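Local coordinates for monalysin (Pseudomonas entomophila, PDB 4MKO), which forms pores in host cell membranes as a cytolytic and hemolytic toxin that contributes to intestinal damage and lethality in Drosophila, at residues Gln60-Ile65 against Tyr77-Gly82; Thr72-Tyr77 against Thr127-Met132; His83-Glu88 against Ser121-Phe126; Gln142-Tyr147 against Ala181-Lys186. One frame throughout, in Å; residues are numbered along the deposited sequence. Where two conformers were deposited one is given.

Contact 1. Residues Gln60-Ile65 against Tyr77-Gly82; sequences QYVETI and YQLTKG
Strand 60-65 and strand 77-81 run antiparallel, at 173°, but their axes approach no closer than 7.5 Å, so side chains and two waters join them in place of a backbone ladder. The apolar part centres on Val62, whose two methyls are shared out. CG1, anti to the backbone N, lies 3.5 Å from Gln78 O and also touches Tyr77 CB. CG2, beside its own backbone N, meets Leu79 CD2 at 3.8 Å, the two side chains crossing at about a right angle. Glu63 adds a contact of mixed character: CG takes the crowded position between N and carbonyl carbon, the chain then runs out extended, and OE2 reaches within 3.5 Å of Tyr77 CB. Val62 and Glu63 form a classic beta bulge opposite Ile140 of strand 136-151, which turns both neighbouring side chains toward 77-82.

The polar links are water-mediated. One water donates to Glu63 OE2 (2.8 Å) and accepts from the backbone N of Gln78 (2.9 Å), tying the carboxylate to the other strand. A second accepts from Gln60 NE2 at 3.0 Å and is hydrogen-bonded to Thr80 OG1 at 2.7 Å. Tyr77 turns its hydroxyl away, toward Thr130 and Arg187.

With a few side-chain contacts and two water bridges, the interface buries just 194 Å². Such chemistry is consistent with strand 72-81, part of the inferred pore-forming region, being a layer that could part from the main sheet, as the pore-forming segment of aerolysin-like toxins is thought to do.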
loop_
_atom_site.group_PDB
_atom_site.type_symbol
_atom_site.label_atom_id
_atom_site.label_comp_id
_atom_site.label_asym_id
_atom_site.label_seq_id
_atom_site.Cartn_x
_atom_site.Cartn_y
_atom_site.Cartn_z
ATOM N N GLN A 60 1.602 6.826 6.363
ATOM C CA GLN A 60 2.431 6.196 7.382
ATOM C C GLN A 60 3.344 7.237 8.011
ATOM O O GLN A 60 3.863 8.119 7.332
ATOM C CB GLN A 60 3.203 4.988 6.843
ATOM C CG GLN A 60 4.521 5.307 6.160
ATOM C CD GLN A 60 5.300 4.057 5.811
ATOM O OE1 GLN A 60 4.872 2.913 6.064
ATOM N NE2 GLN A 60 6.433 4.253 5.155
ATOM N N TYR A 61 3.510 7.136 9.313
ATOM C CA TYR A 61 4.302 8.081 10.102
ATOM C C TYR A 61 5.764 8.213 9.643
ATOM O O TYR A 61 6.429 7.202 9.414
ATOM C CB TYR A 61 4.244 7.646 11.565
ATOM C CG TYR A 61 4.960 8.584 12.509
ATOM C CD1 TYR A 61 4.377 9.786 12.906
ATOM C CD2 TYR A 61 6.226 8.275 13.003
ATOM C CE1 TYR A 61 5.037 10.656 13.778
ATOM C CE2 TYR A 61 6.893 9.134 13.876
ATOM C CZ TYR A 61 6.296 10.324 14.256
ATOM O OH TYR A 61 6.950 11.180 15.107
ATOM N N VAL A 62 6.261 9.463 9.509
ATOM C CA VAL A 62 7.665 9.722 9.182
ATOM C C VAL A 62 8.349 10.320 10.431
ATOM O O VAL A 62 9.288 9.721 10.953
ATOM C CB VAL A 62 7.855 10.600 7.912
ATOM C CG1 VAL A 62 9.319 11.017 7.727
ATOM C CG2 VAL A 62 7.344 9.883 6.673
ATOM N N GLU A 63 7.876 11.483 10.905
ATOM C CA GLU A 63 8.427 12.160 12.085
ATOM C C GLU A 63 7.572 13.330 12.545
ATOM O O GLU A 63 6.623 13.734 11.864
ATOM C CB GLU A 63 9.890 12.604 11.858
ATOM C CG GLU A 63 10.080 13.664 10.785
ATOM C CD GLU A 63 11.483 14.241 10.724
ATOM O OE1 GLU A 63 11.617 15.486 10.762
ATOM O OE2 GLU A 63 12.448 13.453 10.606
ATOM N N THR A 64 7.916 13.866 13.722
ATOM C CA THR A 64 7.238 15.016 14.304
ATOM C C THR A 64 8.330 16.046 14.585
ATOM O O THR A 64 9.444 15.667 14.954
ATOM C CB THR A 64 6.487 14.629 15.581
ATOM O OG1 THR A 64 5.611 13.538 15.310
ATOM C CG2 THR A 64 5.703 15.785 16.174
ATOM N N ILE A 65 8.028 17.325 14.343
ATOM C CA ILE A 65 8.991 18.400 14.588
ATOM C C ILE A 65 8.282 19.630 15.144
ATOM O O ILE A 65 7.210 19.995 14.644
ATOM C CB ILE A 65 9.831 18.741 13.307
ATOM C CG1 ILE A 65 10.983 19.734 13.616
ATOM C CG2 ILE A 65 8.955 19.291 12.172
ATOM C CD1 ILE A 65 12.293 19.108 13.872
ATOM N N TYR A 77 14.425 15.021 6.138
ATOM C CA TYR A 77 13.795 13.839 6.745
ATOM C C TYR A 77 13.912 12.696 5.772
ATOM O O TYR A 77 14.112 12.927 4.572
ATOM C CB TYR A 77 12.319 14.102 7.135
ATOM C CG TYR A 77 11.527 14.815 6.061
ATOM C CD1 TYR A 77 10.883 14.103 5.050
ATOM C CD2 TYR A 77 11.482 16.208 6.010
ATOM C CE1 TYR A 77 10.179 14.761 4.038
ATOM C CE2 TYR A 77 10.815 16.874 4.984
ATOM C CZ TYR A 77 10.158 16.148 4.004
ATOM O OH TYR A 77 9.498 16.828 3.005
ATOM N N GLN A 78 13.783 11.470 6.271
ATOM C CA GLN A 78 13.921 10.302 5.429
ATOM C C GLN A 78 12.595 9.773 4.930
ATOM O O GLN A 78 11.715 9.460 5.730
ATOM C CB GLN A 78 14.684 9.180 6.169
ATOM C CG GLN A 78 16.146 9.511 6.531
ATOM C CD GLN A 78 16.969 9.877 5.322
ATOM O OE1 GLN A 78 17.243 9.042 4.458
ATOM N NE2 GLN A 78 17.319 11.153 5.204
ATOM N N LEU A 79 12.462 9.663 3.614
ATOM C CA LEU A 79 11.313 9.002 2.992
ATOM C C LEU A 79 11.851 7.703 2.415
ATOM O O LEU A 79 13.067 7.477 2.438
ATOM C CB LEU A 79 10.674 9.872 1.896
ATOM C CG LEU A 79 10.069 11.222 2.321
ATOM C CD1 LEU A 79 9.454 11.932 1.122
ATOM C CD2 LEU A 79 9.002 11.070 3.419
ATOM N N THR A 80 10.973 6.828 1.918
ATOM C CA THR A 80 11.424 5.584 1.295
ATOM C C THR A 80 10.751 5.359 -0.051
ATOM O O THR A 80 9.682 5.924 -0.333
ATOM C CB THR A 80 11.212 4.368 2.227
ATOM O OG1 THR A 80 9.809 4.165 2.425
ATOM C CG2 THR A 80 11.933 4.499 3.575
ATOM N N LYS A 81 11.387 4.522 -0.890
ATOM C CA LYS A 81 10.879 4.086 -2.177
ATOM C C LYS A 81 10.926 2.558 -2.236
ATOM O O LYS A 81 11.716 1.953 -1.515
ATOM C CB LYS A 81 11.599 4.750 -3.364
ATOM C CG LYS A 81 13.107 4.541 -3.444
ATOM C CD LYS A 81 13.718 5.622 -4.344
ATOM C CE LYS A 81 15.224 5.633 -4.266
ATOM N NZ LYS A 81 15.813 6.693 -5.132
ATOM N N GLY A 82 10.058 1.966 -3.064
ATOM C CA GLY A 82 9.925 0.514 -3.192
ATOM C C GLY A 82 8.970 -0.017 -2.145
ATOM O O GLY A 82 8.143 0.739 -1.619
HETATM O O HOH W 1 8.902 2.682 4.481
HETATM O O HOH W 2 13.334 11.211 9.116
#

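Contact 2. Residues Thr72-Tyr77 against Thr127-Met132; sequences TTTLSY and TDTTEM
Tyr77 OH has three partners. It shares a 2.7 Å hydrogen bond with Thr130 OG1, which lies at the ring edge and in its plane; Arg187 NE donates from strand 173-191; and a bond to Asp128 OD2, also 2.7 Å, is weak and unsettled, because the same proton may go to Thr130 OG1. A chi1 of 45° folds the ring across the partner strand, so that Asp128 O sits 3.6 Å above the ring centre. The Asp128 side chain runs alongside, its carboxylate plane turned 84° from the ring. Arg187 also reaches Thr130 OG1 and probably offsets the carboxylate charge.

Six backbone hydrogen bonds form the antiparallel ladder through the hydrogen-bonded pairs Thr73-Met132, Leu75-Thr130 and Tyr77-Asp128. Met132 N to Thr73 O is nearly straight (2.8 Å, 175°). Leu75 CD2 packs on Met132 SD at 3.8 Å. The opposite face is hydroxyl-rich and more exposed: Thr74 CG2 touches Thr129 CB, and a water links Thr74 OG1 with Glu131 OE1.

The segments form a two-stranded antiparallel sheet, its strands joined by a long excursion of the chain. Its face bearing Leu75, Tyr77 and Met132 rests against strands 46-67, 136-151 and 173-191, on Ile65, Ile140 and Ile189 among others.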
loop_
_atom_site.group_PDB
_atom_site.type_symbol
_atom_site.label_atom_id
_atom_site.label_comp_id
_atom_site.label_asym_id
_atom_site.label_seq_id
_atom_site.Cartn_x
_atom_site.Cartn_y
_atom_site.Cartn_z
ATOM N N THR A 72 12.863 29.950 10.649
ATOM C CA THR A 72 12.642 29.350 9.339
ATOM C C THR A 72 13.807 28.375 9.135
ATOM O O THR A 72 14.963 28.769 9.314
ATOM C CB THR A 72 12.566 30.424 8.235
ATOM O OG1 THR A 72 11.439 31.258 8.495
ATOM C CG2 THR A 72 12.410 29.815 6.844
ATOM N N THR A 73 13.517 27.107 8.785
ATOM C CA THR A 73 14.585 26.125 8.562
ATOM C C THR A 73 14.249 25.168 7.427
ATOM O O THR A 73 13.074 24.894 7.185
ATOM C CB THR A 73 14.921 25.353 9.870
ATOM O OG1 THR A 73 16.120 24.603 9.692
ATOM C CG2 THR A 73 13.796 24.405 10.341
ATOM N N THR A 74 15.282 24.643 6.757
ATOM C CA THR A 74 15.103 23.618 5.734
ATOM C C THR A 74 15.222 22.274 6.447
ATOM O O THR A 74 16.320 21.834 6.786
ATOM C CB THR A 74 16.087 23.819 4.567
ATOM O OG1 THR A 74 15.813 25.087 3.981
ATOM C CG2 THR A 74 15.964 22.726 3.495
ATOM N N LEU A 75 14.081 21.650 6.724
ATOM C CA LEU A 75 14.028 20.375 7.412
ATOM C C LEU A 75 14.347 19.221 6.478
ATOM O O LEU A 75 13.748 19.127 5.419
ATOM C CB LEU A 75 12.627 20.186 8.041
ATOM C CG LEU A 75 12.505 19.042 9.042
ATOM C CD1 LEU A 75 13.147 19.415 10.389
ATOM C CD2 LEU A 75 11.068 18.700 9.278
ATOM N N SER A 76 15.276 18.341 6.883
ATOM C CA SER A 76 15.648 17.129 6.146
ATOM C C SER A 76 15.030 15.943 6.881
ATOM O O SER A 76 15.115 15.859 8.111
ATOM C CB SER A 76 17.164 16.948 6.110
ATOM O OG SER A 76 17.764 17.784 5.137
ATOM N N TYR A 77 14.425 15.021 6.138
ATOM C CA TYR A 77 13.795 13.839 6.745
ATOM C C TYR A 77 13.912 12.696 5.772
ATOM O O TYR A 77 14.112 12.927 4.572
ATOM C CB TYR A 77 12.319 14.102 7.135
ATOM C CG TYR A 77 11.527 14.815 6.061
ATOM C CD1 TYR A 77 10.883 14.103 5.050
ATOM C CD2 TYR A 77 11.482 16.208 6.010
ATOM C CE1 TYR A 77 10.179 14.761 4.038
ATOM C CE2 TYR A 77 10.815 16.874 4.984
ATOM C CZ TYR A 77 10.158 16.148 4.004
ATOM O OH TYR A 77 9.498 16.828 3.005
ATOM N N THR A 127 16.643 11.195 1.192
ATOM C CA THR A 127 16.438 12.441 1.903
ATOM C C THR A 127 15.496 13.339 1.120
ATOM O O THR A 127 15.677 13.541 -0.086
ATOM C CB THR A 127 17.804 13.139 2.149
ATOM O OG1 THR A 127 18.687 12.203 2.769
ATOM C CG2 THR A 127 17.688 14.397 3.020
ATOM N N ASP A 128 14.520 13.906 1.825
ATOM C CA ASP A 128 13.621 14.894 1.259
ATOM C C ASP A 128 13.685 16.131 2.153
ATOM O O ASP A 128 13.989 16.013 3.344
ATOM C CB ASP A 128 12.189 14.351 1.121
ATOM C CG ASP A 128 11.297 15.255 0.301
ATOM O OD1 ASP A 128 11.712 15.641 -0.811
ATOM O OD2 ASP A 128 10.171 15.555 0.759
ATOM N N THR A 129 13.493 17.319 1.571
ATOM C CA THR A 129 13.552 18.552 2.359
ATOM C C THR A 129 12.337 19.412 2.115
ATOM O O THR A 129 11.797 19.390 1.013
ATOM C CB THR A 129 14.843 19.373 2.041
ATOM O OG1 THR A 129 14.795 19.849 0.695
ATOM C CG2 THR A 129 16.148 18.593 2.294
ATOM N N THR A 130 11.942 20.201 3.132
ATOM C CA THR A 130 10.879 21.201 3.068
ATOM C C THR A 130 11.292 22.398 3.929
ATOM O O THR A 130 11.640 22.220 5.103
ATOM C CB THR A 130 9.500 20.634 3.496
ATOM O OG1 THR A 130 9.178 19.525 2.657
ATOM C CG2 THR A 130 8.376 21.669 3.382
ATOM N N GLU A 131 11.233 23.609 3.353
ATOM C CA GLU A 131 11.519 24.818 4.122
ATOM C C GLU A 131 10.270 25.057 4.957
ATOM O O GLU A 131 9.162 25.066 4.415
ATOM C CB GLU A 131 11.838 26.024 3.218
ATOM C CG GLU A 131 12.338 27.210 4.029
ATOM C CD GLU A 131 12.698 28.446 3.229
ATOM O OE1 GLU A 131 13.898 28.800 3.196
ATOM O OE2 GLU A 131 11.779 29.079 2.659
ATOM N N MET A 132 10.433 25.117 6.279
ATOM C CA MET A 132 9.312 25.275 7.192
ATOM C C MET A 132 9.593 26.412 8.169
ATOM O O MET A 132 10.757 26.704 8.465
ATOM C CB MET A 132 9.083 23.970 7.976
ATOM C CG MET A 132 8.651 22.791 7.114
ATOM S SD MET A 132 8.615 21.282 8.097
ATOM C CE MET A 132 7.179 21.593 9.116
HETATM O O HOH W 3 15.595 27.643 4.996
#

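Contact 3. Residues His83-Glu88 against Ser121-Phe126; sequences HTRSFE and STTQSF
Ser121 O and Thr123 hold the tight part of this contact, where the chain enters helix 85-90 beside the approach to strand 124-133. Ser121 O accepts twice from the same residue. The backbone N of His83 comes in the carbonyl plane at 2.9 Å and 175°, while His83 ND1, also at 2.9 Å, bonds from above that plane with the oxygen lying in the plane of the imidazole. This pairing fixes the rotation of the ring and shows ND1 to carry a proton. Thr123 turns its OG1 beside its own backbone N and donates to His83 O at 2.7 Å, from well above the carbonyl plane. At the edge of this tight part, Thr123 CG2 sits 3.5 Å above the centre of the Arg85 guanidinium, brought over it by bends of the chain at chi2 and chi3.

Toward solvent the direct links weaken and waters take over. Glu88 slides past Thr123 in the opposite direction; its OE2 takes a weak hydrogen bond from Thr123 N at 3.3 Å and rests against CA and CB of Thr122. One water donates to both Glu88 OE1 and Thr123 O, and another accepts from Arg85 NH2 and Ser125 N, the latter at 2.9 Å.

Thr84 is the N-cap of the helix, its OG1 accepting from Phe87 N. The same residue hydrogen-bonds by its backbone to Ala181 of strand 173-191, and His83 packs on Ile182 there. Phe87 meets Tyr95 edge-to-face and touches Trp201 of helix 201-211, while Gln124 and Phe126 pair by their backbones with Lys81 and Leu79 of strand 72-81.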
loop_
_atom_site.group_PDB
_atom_site.type_symbol
_atom_site.label_atom_id
_atom_site.label_comp_id
_atom_site.label_asym_id
_atom_site.label_seq_id
_atom_site.Cartn_x
_atom_site.Cartn_y
_atom_site.Cartn_z
ATOM N N HIS A 83 9.090 -1.309 -1.784
ATOM C CA HIS A 83 8.232 -1.849 -0.719
ATOM C C HIS A 83 8.475 -1.095 0.598
ATOM O O HIS A 83 9.592 -0.608 0.846
ATOM C CB HIS A 83 8.452 -3.366 -0.550
ATOM C CG HIS A 83 7.838 -4.169 -1.652
ATOM N ND1 HIS A 83 8.455 -4.289 -2.887
ATOM C CD2 HIS A 83 6.654 -4.823 -1.691
ATOM C CE1 HIS A 83 7.646 -5.044 -3.619
ATOM N NE2 HIS A 83 6.556 -5.394 -2.936
ATOM N N THR A 84 7.427 -0.960 1.436
ATOM C CA THR A 84 7.573 -0.237 2.707
ATOM C C THR A 84 8.494 -0.971 3.682
ATOM O O THR A 84 8.614 -2.193 3.607
ATOM C CB THR A 84 6.215 -0.007 3.380
ATOM O OG1 THR A 84 5.718 -1.273 3.832
ATOM C CG2 THR A 84 5.223 0.695 2.471
ATOM N N ARG A 85 9.087 -0.233 4.636
ATOM C CA ARG A 85 9.931 -0.853 5.647
ATOM C C ARG A 85 9.102 -1.869 6.450
ATOM O O ARG A 85 9.585 -2.968 6.702
ATOM C CB ARG A 85 10.531 0.203 6.591
ATOM C CG ARG A 85 11.658 -0.343 7.484
ATOM C CD ARG A 85 12.955 -0.597 6.712
ATOM N NE ARG A 85 13.638 0.638 6.303
ATOM C CZ ARG A 85 14.623 0.690 5.407
ATOM N NH1 ARG A 85 15.028 -0.414 4.788
ATOM N NH2 ARG A 85 15.192 1.850 5.104
ATOM N N SER A 86 7.845 -1.517 6.802
ATOM C CA SER A 86 6.976 -2.436 7.548
ATOM C C SER A 86 6.688 -3.708 6.770
ATOM O O SER A 86 6.742 -4.787 7.368
ATOM C CB SER A 86 5.675 -1.759 7.960
ATOM O OG SER A 86 5.931 -0.668 8.824
ATOM N N PHE A 87 6.407 -3.602 5.443
ATOM C CA PHE A 87 6.156 -4.808 4.649
ATOM C C PHE A 87 7.389 -5.705 4.669
ATOM O O PHE A 87 7.263 -6.904 4.939
ATOM C CB PHE A 87 5.746 -4.502 3.202
ATOM C CG PHE A 87 5.642 -5.744 2.351
ATOM C CD1 PHE A 87 4.551 -6.595 2.465
ATOM C CD2 PHE A 87 6.673 -6.101 1.480
ATOM C CE1 PHE A 87 4.464 -7.759 1.697
ATOM C CE2 PHE A 87 6.577 -7.255 0.691
ATOM C CZ PHE A 87 5.473 -8.077 0.805
ATOM N N GLU A 88 8.575 -5.121 4.390
ATOM C CA GLU A 88 9.855 -5.844 4.360
ATOM C C GLU A 88 10.163 -6.583 5.647
ATOM O O GLU A 88 10.549 -7.751 5.595
ATOM C CB GLU A 88 11.005 -4.897 3.993
ATOM C CG GLU A 88 11.122 -4.718 2.499
ATOM C CD GLU A 88 12.536 -4.614 1.960
ATOM O OE1 GLU A 88 13.444 -4.142 2.682
ATOM O OE2 GLU A 88 12.727 -4.998 0.789
ATOM N N SER A 121 10.789 -2.537 -5.914
ATOM C CA SER A 121 12.021 -3.133 -5.419
ATOM C C SER A 121 12.042 -3.142 -3.890
ATOM O O SER A 121 11.017 -2.892 -3.230
ATOM C CB SER A 121 13.226 -2.372 -5.987
ATOM O OG SER A 121 14.433 -3.091 -5.788
ATOM N N THR A 122 13.221 -3.435 -3.312
ATOM C CA THR A 122 13.414 -3.432 -1.875
ATOM C C THR A 122 13.377 -1.996 -1.358
ATOM O O THR A 122 13.644 -1.064 -2.129
ATOM C CB THR A 122 14.736 -4.140 -1.510
ATOM O OG1 THR A 122 15.813 -3.486 -2.183
ATOM C CG2 THR A 122 14.716 -5.637 -1.852
ATOM N N THR A 123 13.041 -1.820 -0.065
ATOM C CA THR A 123 12.989 -0.516 0.594
ATOM C C THR A 123 14.339 0.203 0.456
ATOM O O THR A 123 15.399 -0.369 0.767
ATOM C CB THR A 123 12.661 -0.642 2.098
ATOM O OG1 THR A 123 11.611 -1.593 2.309
ATOM C CG2 THR A 123 12.273 0.695 2.722
ATOM N N GLN A 124 14.271 1.449 -0.022
ATOM C CA GLN A 124 15.439 2.310 -0.171
ATOM C C GLN A 124 15.092 3.678 0.412
ATOM O O GLN A 124 14.107 4.288 0.002
ATOM C CB GLN A 124 15.876 2.411 -1.650
ATOM C CG GLN A 124 17.117 3.286 -1.892
ATOM C CD GLN A 124 18.365 2.762 -1.213
ATOM O OE1 GLN A 124 18.886 1.690 -1.544
ATOM N NE2 GLN A 124 18.870 3.512 -0.244
ATOM N N SER A 125 15.878 4.132 1.398
ATOM C CA SER A 125 15.660 5.435 2.026
ATOM C C SER A 125 16.269 6.537 1.157
ATOM O O SER A 125 17.230 6.289 0.417
ATOM C CB SER A 125 16.274 5.477 3.421
ATOM O OG SER A 125 17.687 5.385 3.349
ATOM N N PHE A 126 15.699 7.742 1.232
ATOM C CA PHE A 126 16.186 8.921 0.513
ATOM C C PHE A 126 15.812 10.150 1.303
ATOM O O PHE A 126 14.800 10.150 2.013
ATOM C CB PHE A 126 15.708 9.001 -0.948
ATOM C CG PHE A 126 14.245 9.294 -1.157
ATOM C CD1 PHE A 126 13.298 8.274 -1.099
ATOM C CD2 PHE A 126 13.815 10.581 -1.462
ATOM C CE1 PHE A 126 11.947 8.544 -1.320
ATOM C CE2 PHE A 126 12.461 10.853 -1.681
ATOM C CZ PHE A 126 11.535 9.828 -1.620
HETATM O O HOH W 4 17.357 2.125 2.801
HETATM O O HOH W 5 15.827 -2.760 1.957
#

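Contact 4. Residues Gln142-Tyr147 against Ala181-Lys186; sequences QVVLVY and AITQRK. With ACT (acetate ion), chain J.
Leu145 and Ile182 exchange the innermost bonds of this buried antiparallel pair: Leu145 N donates to Ile182 O at 2.8 Å, nearly along the carbonyl axis, and Ile182 N returns a bond to Leu145 O. Further along, Gln184 N donates to Val143 O, and Val143 N reaches Lys186 O at 3.0 Å and 172°, across the inverse gamma turn centred on Arg185. The side chains pack to both faces. Ala181 CB meets Val144 CG1 at 3.7 Å on one; on the other, Ile182, with CG1 in the crowded position, sets that atom at the edge of the Tyr147 ring, 3.7 Å from CE1. Val143 lies alongside both Gln184 and Lys186, its CG1 against Gln184 OE1 and its CG2 against Lys186 CB.

Gln142 crosses Thr183 at about a right angle. With its extended chain it carries NE2 to Gln184 O, 3.1 Å away and close to the amide plane.

Outer partners set these groups. Thr80 O accepts from both Gln142 NE2 and Thr183 OG1, Asn105 bonds to Tyr147 OH, and Ser111 and Asp13 hold Gln184 NE2. Lys186 NZ forms a salt bridge with Asp17 and donates to O of an acetate, probably from the crystallisation liquor, at 2.8 Å.

Apolar packing around a backbone ladder, with the Gln142 and Gln184 NE2 groups and the Thr183 and Tyr147 hydroxyls bonded, implies a firm central piece of the main sheet.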
loop_
_atom_site.group_PDB
_atom_site.type_symbol
_atom_site.label_atom_id
_atom_site.label_comp_id
_atom_site.label_asym_id
_atom_site.label_seq_id
_atom_site.Cartn_x
_atom_site.Cartn_y
_atom_site.Cartn_z
ATOM N N GLN A 142 4.068 9.758 4.926
ATOM C CA GLN A 142 4.288 9.406 3.514
ATOM C C GLN A 142 3.139 8.491 3.068
ATOM O O GLN A 142 2.717 7.612 3.826
ATOM C CB GLN A 142 5.624 8.700 3.288
ATOM C CG GLN A 142 5.948 8.482 1.799
ATOM C CD GLN A 142 7.333 7.968 1.501
ATOM O OE1 GLN A 142 8.128 7.642 2.394
ATOM N NE2 GLN A 142 7.651 7.898 0.223
ATOM N N VAL A 143 2.682 8.680 1.826
ATOM C CA VAL A 143 1.603 7.858 1.252
ATOM C C VAL A 143 2.107 6.451 0.991
ATOM O O VAL A 143 3.142 6.250 0.333
ATOM C CB VAL A 143 1.023 8.491 -0.050
ATOM C CG1 VAL A 143 0.039 7.542 -0.734
ATOM C CG2 VAL A 143 0.381 9.859 0.225
ATOM N N VAL A 144 1.328 5.475 1.467
ATOM C CA VAL A 144 1.565 4.048 1.247
ATOM C C VAL A 144 0.448 3.508 0.359
ATOM O O VAL A 144 -0.740 3.757 0.619
ATOM C CB VAL A 144 1.632 3.259 2.567
ATOM C CG1 VAL A 144 1.708 1.754 2.306
ATOM C CG2 VAL A 144 2.820 3.704 3.419
ATOM N N LEU A 145 0.833 2.764 -0.684
ATOM C CA LEU A 145 -0.086 2.102 -1.600
ATOM C C LEU A 145 -0.136 0.640 -1.214
ATOM O O LEU A 145 0.900 -0.020 -1.150
ATOM C CB LEU A 145 0.333 2.275 -3.081
ATOM C CG LEU A 145 0.477 3.729 -3.552
ATOM C CD1 LEU A 145 1.168 3.809 -4.928
ATOM C CD2 LEU A 145 -0.890 4.468 -3.550
ATOM N N VAL A 146 -1.345 0.146 -0.926
ATOM C CA VAL A 146 -1.581 -1.235 -0.483
ATOM C C VAL A 146 -2.268 -2.056 -1.560
ATOM O O VAL A 146 -3.285 -1.629 -2.122
ATOM C CB VAL A 146 -2.379 -1.281 0.851
ATOM C CG1 VAL A 146 -2.519 -2.722 1.359
ATOM C CG2 VAL A 146 -1.717 -0.398 1.920
ATOM N N TYR A 147 -1.741 -3.271 -1.792
ATOM C CA TYR A 147 -2.242 -4.196 -2.813
ATOM C C TYR A 147 -2.668 -5.520 -2.206
ATOM O O TYR A 147 -2.060 -5.977 -1.230
ATOM C CB TYR A 147 -1.128 -4.452 -3.877
ATOM C CG TYR A 147 -0.665 -3.168 -4.519
ATOM C CD1 TYR A 147 0.286 -2.361 -3.896
ATOM C CD2 TYR A 147 -1.281 -2.680 -5.668
ATOM C CE1 TYR A 147 0.648 -1.129 -4.429
ATOM C CE2 TYR A 147 -0.910 -1.455 -6.225
ATOM C CZ TYR A 147 0.040 -0.674 -5.585
ATOM O OH TYR A 147 0.424 0.533 -6.112
ATOM N N ALA A 181 2.730 -3.735 0.320
ATOM C CA ALA A 181 2.664 -2.276 0.348
ATOM C C ALA A 181 3.958 -1.665 -0.176
ATOM O O ALA A 181 5.044 -2.178 0.093
ATOM C CB ALA A 181 2.392 -1.802 1.764
ATOM N N ILE A 182 3.818 -0.595 -0.953
ATOM C CA ILE A 182 4.919 0.183 -1.526
ATOM C C ILE A 182 4.620 1.648 -1.200
ATOM O O ILE A 182 3.481 1.984 -0.847
ATOM C CB ILE A 182 5.095 -0.056 -3.068
ATOM C CG1 ILE A 182 3.927 0.561 -3.907
ATOM C CG2 ILE A 182 5.312 -1.561 -3.404
ATOM C CD1 ILE A 182 4.073 0.527 -5.430
ATOM N N THR A 183 5.614 2.525 -1.337
ATOM C CA THR A 183 5.352 3.947 -1.117
ATOM C C THR A 183 5.170 4.673 -2.430
ATOM O O THR A 183 5.604 4.201 -3.489
ATOM C CB THR A 183 6.516 4.620 -0.382
ATOM O OG1 THR A 183 7.742 4.175 -0.969
ATOM C CG2 THR A 183 6.495 4.384 1.125
ATOM N N GLN A 184 4.559 5.857 -2.337
ATOM C CA GLN A 184 4.393 6.814 -3.436
ATOM C C GLN A 184 5.277 8.016 -3.075
ATOM O O GLN A 184 5.479 8.289 -1.892
ATOM C CB GLN A 184 2.922 7.264 -3.534
ATOM C CG GLN A 184 2.598 8.074 -4.782
ATOM C CD GLN A 184 1.132 8.382 -4.882
ATOM O OE1 GLN A 184 0.482 8.796 -3.913
ATOM N NE2 GLN A 184 0.588 8.229 -6.065
ATOM N N ARG A 185 5.766 8.752 -4.084
ATOM C CA ARG A 185 6.585 9.956 -3.880
ATOM C C ARG A 185 5.657 11.131 -3.502
ATOM O O ARG A 185 5.527 12.115 -4.239
ATOM C CB ARG A 185 7.427 10.256 -5.129
ATOM C CG ARG A 185 8.541 11.264 -4.822
ATOM C CD ARG A 185 9.646 11.291 -5.860
ATOM N NE ARG A 185 9.155 11.588 -7.200
ATOM C CZ ARG A 185 9.103 12.800 -7.735
ATOM N NH1 ARG A 185 9.482 13.860 -7.031
ATOM N NH2 ARG A 185 8.655 12.965 -8.975
ATOM N N LYS A 186 5.003 10.989 -2.336
ATOM C CA LYS A 186 4.046 11.950 -1.813
ATOM C C LYS A 186 4.112 11.942 -0.292
ATOM O O LYS A 186 4.084 10.871 0.332
ATOM C CB LYS A 186 2.653 11.551 -2.302
ATOM C CG LYS A 186 1.602 12.617 -2.205
ATOM C CD LYS A 186 0.357 12.245 -3.002
ATOM C CE LYS A 186 0.540 12.376 -4.499
ATOM N NZ LYS A 186 -0.736 12.146 -5.220
HETATM C C ACT J . 0.474 12.252 -8.921
HETATM O O ACT J . -0.223 11.999 -7.921
HETATM O OXT ACT J . 0.590 11.507 -9.936
HETATM C CH3 ACT J . 1.240 13.580 -8.904
#

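The centre of contact 4 lies about 5 Å from that of the chain; contacts 1 and 3 touch it, with centres about 11 and 10 Å away. Contacts 1 and 2 share Tyr77 and have centres 12 Å apart; contact 1 sets strand 72-81 on the main sheet, and contact 2 pairs it with strand 124-133. That pairing continues toward contact 3 through Lys81 N to Gln124 O and Leu79 N to Phe126 O, both 2.9 Å. Contact 3 joins contact 4 by Thr84 N to Ala181 O at 3.0 Å, whereas contacts 2 and 4 do not touch. A bound mercury ion lies about 4 Å from the Leu145 side chain.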